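Local coordinates for protein thermosome subunit (Methanococcoides burtonii, PDB 3AQ1) that probably hydrolyses ATP to help unfolded proteins fold, as a group II chaperonin of the TCP-1 family, at residues N187-F199 and L275-L287. Sequence-based numbering, arbitrary orientation.
Sequences NAKILLLSCPVEF and LSKVTGATIIQDL
L192 joins strand 188-193 to the C-terminal turn (275-279) of helix 269-279 and the chain beyond. L192 CB lies 4.0 Å from CA of I283, and L192 CG lies against the methyl of A281. At the tip, L192 CD1 fits between that methyl and the helix backbone, 3.4 Å from N of S276, while L192 CD2 meets CB of L275 at 3.8 Å. With CG beside the backbone N (chi1 -51°), the branched end is carried to the helix. Beyond G280, the first residue past the helix, with positive phi, the backbones run parallel in a single bridge centred on L193 and I284. I284 N donates to L192 O (2.9 Å). S194 N donates to I284 O (3.0 Å, N-H...O angle 163°). I284 O also accepts S194 OG (3.2 Å), which sits above the carbonyl plane on the same face as S194 N. Water links L192 N to T282 O. L287 packs CG against SG of C195 (3.7 Å). The contact packs helix 269-279 against strand 184-193 of the mixed sheet, in what is probably the apical domain; L192 and L275 touch F243 of strand 241-244, and V197 and L287 meet M230 of helix 226-235.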
loop_
_atom_site.group_PDB
_atom_site.type_symbol
_atom_site.label_atom_id
_atom_site.label_comp_id
_atom_site.label_asym_id
_atom_site.label_seq_id
_atom_site.Cartn_x
_atom_site.Cartn_y
_atom_site.Cartn_z
ATOM N N ASN A 187 31.143 -8.705 -4.792
ATOM C CA ASN A 187 30.896 -9.607 -3.680
ATOM C C ASN A 187 31.111 -8.869 -2.391
ATOM O O ASN A 187 32.038 -9.156 -1.648
ATOM C CB ASN A 187 31.828 -10.805 -3.739
ATOM C CG ASN A 187 31.766 -11.493 -5.051
ATOM O OD1 ASN A 187 30.678 -11.829 -5.529
ATOM N ND2 ASN A 187 32.928 -11.700 -5.668
ATOM N N ALA A 188 30.255 -7.899 -2.137
ATOM C CA ALA A 188 30.354 -7.109 -0.930
ATOM C C ALA A 188 29.956 -7.962 0.261
ATOM O O ALA A 188 29.059 -8.801 0.170
ATOM C CB ALA A 188 29.467 -5.882 -1.040
ATOM N N LYS A 189 30.648 -7.754 1.371
ATOM C CA LYS A 189 30.255 -8.366 2.628
ATOM C C LYS A 189 29.970 -7.207 3.550
ATOM O O LYS A 189 30.861 -6.430 3.874
ATOM C CB LYS A 189 31.381 -9.239 3.173
ATOM C CG LYS A 189 31.799 -10.299 2.208
ATOM C CD LYS A 189 30.665 -11.270 1.947
ATOM C CE LYS A 189 30.957 -12.155 0.747
ATOM N NZ LYS A 189 30.023 -13.299 0.723
ATOM N N ILE A 190 28.717 -7.082 3.957
ATOM C CA ILE A 190 28.232 -5.828 4.512
ATOM C C ILE A 190 28.003 -5.890 6.008
ATOM O O ILE A 190 27.348 -6.807 6.518
ATOM C CB ILE A 190 26.933 -5.430 3.831
ATOM C CG1 ILE A 190 27.199 -5.183 2.349
ATOM C CG2 ILE A 190 26.320 -4.218 4.521
ATOM C CD1 ILE A 190 25.997 -5.333 1.494
ATOM N N LEU A 191 28.552 -4.898 6.700
ATOM C CA LEU A 191 28.381 -4.760 8.141
ATOM C C LEU A 191 27.526 -3.520 8.430
ATOM O O LEU A 191 27.817 -2.440 7.927
ATOM C CB LEU A 191 29.759 -4.646 8.817
ATOM C CG LEU A 191 29.847 -4.484 10.334
ATOM C CD1 LEU A 191 29.490 -5.778 11.038
ATOM C CD2 LEU A 191 31.233 -4.021 10.758
ATOM N N LEU A 192 26.462 -3.673 9.214
ATOM C CA LEU A 192 25.631 -2.524 9.597
ATOM C C LEU A 192 25.875 -2.143 11.055
ATOM O O LEU A 192 25.756 -2.986 11.939
ATOM C CB LEU A 192 24.142 -2.806 9.348
ATOM C CG LEU A 192 23.881 -3.327 7.929
ATOM C CD1 LEU A 192 22.443 -3.753 7.722
ATOM C CD2 LEU A 192 24.270 -2.289 6.927
ATOM N N LEU A 193 26.241 -0.884 11.298
ATOM C CA LEU A 193 26.456 -0.390 12.660
ATOM C C LEU A 193 25.461 0.696 13.007
ATOM O O LEU A 193 25.334 1.676 12.287
ATOM C CB LEU A 193 27.868 0.184 12.824
ATOM C CG LEU A 193 29.075 -0.695 12.454
ATOM C CD1 LEU A 193 30.397 -0.009 12.783
ATOM C CD2 LEU A 193 28.997 -2.029 13.145
ATOM N N SER A 194 24.756 0.531 14.117
ATOM C CA SER A 194 23.922 1.609 14.646
ATOM C C SER A 194 24.732 2.370 15.692
ATOM O O SER A 194 24.383 3.476 16.087
ATOM C CB SER A 194 22.641 1.059 15.266
ATOM O OG SER A 194 22.944 0.266 16.407
ATOM N N CYS A 195 25.830 1.772 16.135
ATOM C CA CYS A 195 26.720 2.447 17.058
ATOM C C CYS A 195 27.769 3.259 16.314
ATOM O O CYS A 195 28.114 2.942 15.177
ATOM C CB CYS A 195 27.396 1.441 17.994
ATOM S SG CYS A 195 28.469 0.262 17.208
ATOM N N PRO A 196 28.288 4.307 16.965
ATOM C CA PRO A 196 29.352 5.124 16.382
ATOM C C PRO A 196 30.661 4.364 16.419
ATOM O O PRO A 196 30.848 3.520 17.295
ATOM C CB PRO A 196 29.456 6.317 17.351
ATOM C CG PRO A 196 28.319 6.176 18.320
ATOM C CD PRO A 196 27.970 4.727 18.338
ATOM N N VAL A 197 31.555 4.664 15.485
ATOM C CA VAL A 197 32.928 4.194 15.571
ATOM C C VAL A 197 33.825 5.370 15.919
ATOM O O VAL A 197 34.656 5.789 15.119
ATOM C CB VAL A 197 33.403 3.567 14.256
ATOM C CG1 VAL A 197 34.788 2.938 14.433
ATOM C CG2 VAL A 197 32.395 2.530 13.763
ATOM N N GLU A 198 33.645 5.913 17.115
ATOM C CA GLU A 198 34.461 7.033 17.562
ATOM C C GLU A 198 34.456 7.102 19.075
ATOM O O GLU A 198 33.704 6.385 19.736
ATOM C CB GLU A 198 33.955 8.356 16.970
ATOM C CG GLU A 198 32.587 8.804 17.497
ATOM C CD GLU A 198 31.904 9.849 16.610
ATOM O OE1 GLU A 198 30.718 10.144 16.878
ATOM O OE2 GLU A 198 32.534 10.362 15.648
ATOM N N PHE A 199 35.305 7.966 19.618
ATOM C CA PHE A 199 35.332 8.208 21.048
ATOM C C PHE A 199 33.914 8.485 21.546
ATOM O O PHE A 199 33.670 8.595 22.746
ATOM C CB PHE A 199 36.225 9.406 21.358
ATOM C CG PHE A 199 37.601 9.333 20.737
ATOM C CD1 PHE A 199 37.853 9.919 19.504
ATOM C CD2 PHE A 199 38.651 8.711 21.404
ATOM C CE1 PHE A 199 39.128 9.872 18.938
ATOM C CE2 PHE A 199 39.928 8.661 20.846
ATOM C CZ PHE A 199 40.167 9.243 19.611
ATOM N N LEU A 275 18.844 -1.722 4.387
ATOM C CA LEU A 275 20.060 -2.508 4.165
ATOM C C LEU A 275 19.950 -3.868 4.848
ATOM O O LEU A 275 20.298 -4.898 4.264
ATOM C CB LEU A 275 21.314 -1.764 4.635
ATOM C CG LEU A 275 21.737 -0.621 3.722
ATOM C CD1 LEU A 275 22.548 0.412 4.483
ATOM C CD2 LEU A 275 22.459 -1.137 2.491
ATOM N N SER A 276 19.443 -3.864 6.075
ATOM C CA SER A 276 19.292 -5.096 6.823
ATOM C C SER A 276 18.415 -6.106 6.082
ATOM O O SER A 276 18.770 -7.276 5.972
ATOM C CB SER A 276 18.733 -4.808 8.213
ATOM O OG SER A 276 18.835 -5.956 9.036
ATOM N N LYS A 277 17.281 -5.656 5.556
ATOM C CA LYS A 277 16.351 -6.574 4.904
ATOM C C LYS A 277 16.851 -7.094 3.560
ATOM O O LYS A 277 16.787 -8.304 3.310
ATOM C CB LYS A 277 14.947 -5.967 4.758
ATOM C CG LYS A 277 14.212 -5.748 6.076
ATOM C CD LYS A 277 13.115 -4.688 5.917
ATOM C CE LYS A 277 12.571 -4.213 7.265
ATOM N NZ LYS A 277 11.851 -2.909 7.143
ATOM N N VAL A 278 17.339 -6.204 2.694
ATOM C CA VAL A 278 17.836 -6.656 1.387
ATOM C C VAL A 278 19.170 -7.410 1.420
ATOM O O VAL A 278 19.382 -8.261 0.571
ATOM C CB VAL A 278 17.901 -5.543 0.292
ATOM C CG1 VAL A 278 16.550 -4.943 0.057
ATOM C CG2 VAL A 278 18.914 -4.478 0.641
ATOM N N THR A 279 20.050 -7.120 2.385
ATOM C CA THR A 279 21.367 -7.767 2.419
ATOM C C THR A 279 21.505 -8.907 3.399
ATOM O O THR A 279 22.426 -9.702 3.270
ATOM C CB THR A 279 22.513 -6.806 2.769
ATOM O OG1 THR A 279 22.441 -6.468 4.156
ATOM C CG2 THR A 279 22.484 -5.565 1.914
ATOM N N GLY A 280 20.634 -8.966 4.400
ATOM C CA GLY A 280 20.707 -10.023 5.402
ATOM C C GLY A 280 21.595 -9.660 6.581
ATOM O O GLY A 280 21.784 -10.451 7.513
ATOM N N ALA A 281 22.151 -8.456 6.538
ATOM C CA ALA A 281 23.006 -7.997 7.615
ATOM C C ALA A 281 22.214 -7.824 8.891
ATOM O O ALA A 281 21.030 -7.520 8.859
ATOM C CB ALA A 281 23.679 -6.701 7.245
ATOM N N THR A 282 22.880 -8.022 10.018
ATOM C CA THR A 282 22.272 -7.783 11.310
ATOM C C THR A 282 22.859 -6.520 11.911
ATOM O O THR A 282 24.059 -6.426 12.140
ATOM C CB THR A 282 22.478 -8.975 12.253
ATOM O OG1 THR A 282 22.043 -10.174 11.597
ATOM C CG2 THR A 282 21.678 -8.777 13.534
ATOM N N ILE A 283 21.999 -5.537 12.137
ATOM C CA ILE A 283 22.407 -4.260 12.692
ATOM C C ILE A 283 23.040 -4.473 14.053
ATOM O O ILE A 283 22.462 -5.118 14.917
ATOM C CB ILE A 283 21.205 -3.314 12.850
ATOM C CG1 ILE A 283 20.377 -3.290 11.558
ATOM C CG2 ILE A 283 21.684 -1.946 13.258
ATOM C CD1 ILE A 283 19.544 -2.048 11.365
ATOM N N ILE A 284 24.226 -3.913 14.241
ATOM C CA ILE A 284 25.037 -4.177 15.417
ATOM C C ILE A 284 25.106 -2.962 16.314
ATOM O O ILE A 284 25.322 -1.845 15.832
ATOM C CB ILE A 284 26.450 -4.524 14.987
ATOM C CG1 ILE A 284 26.535 -5.998 14.633
ATOM C CG2 ILE A 284 27.439 -4.163 16.056
ATOM C CD1 ILE A 284 27.862 -6.333 14.064
ATOM N N GLN A 285 24.930 -3.176 17.619
ATOM C CA GLN A 285 24.951 -2.071 18.579
ATOM C C GLN A 285 26.214 -2.063 19.416
ATOM O O GLN A 285 26.621 -1.024 19.919
ATOM C CB GLN A 285 23.725 -2.098 19.489
ATOM C CG GLN A 285 22.666 -1.082 19.119
ATOM C CD GLN A 285 21.452 -1.724 18.476
ATOM O OE1 GLN A 285 21.182 -2.904 18.698
ATOM N NE2 GLN A 285 20.705 -0.946 17.682
ATOM N N ASP A 286 26.831 -3.228 19.560
ATOM C CA ASP A 286 28.044 -3.356 20.352
ATOM C C ASP A 286 29.139 -3.833 19.415
ATOM O O ASP A 286 29.021 -4.898 18.818
ATOM C CB ASP A 286 27.818 -4.365 21.490
ATOM C CG ASP A 286 28.990 -4.442 22.484
ATOM O OD1 ASP A 286 30.109 -3.975 22.172
ATOM O OD2 ASP A 286 28.787 -4.992 23.591
ATOM N N LEU A 287 30.197 -3.040 19.271
ATOM C CA LEU A 287 31.333 -3.432 18.432
ATOM C C LEU A 287 32.032 -4.690 18.952
ATOM O O LEU A 287 32.796 -5.337 18.228
ATOM C CB LEU A 287 32.353 -2.293 18.322
ATOM C CG LEU A 287 31.960 -0.978 17.648
ATOM C CD1 LEU A 287 33.006 0.077 17.935
ATOM C CD2 LEU A 287 31.764 -1.152 16.146
HETATM O O HOH W 1 25.899 -6.198 10.083
#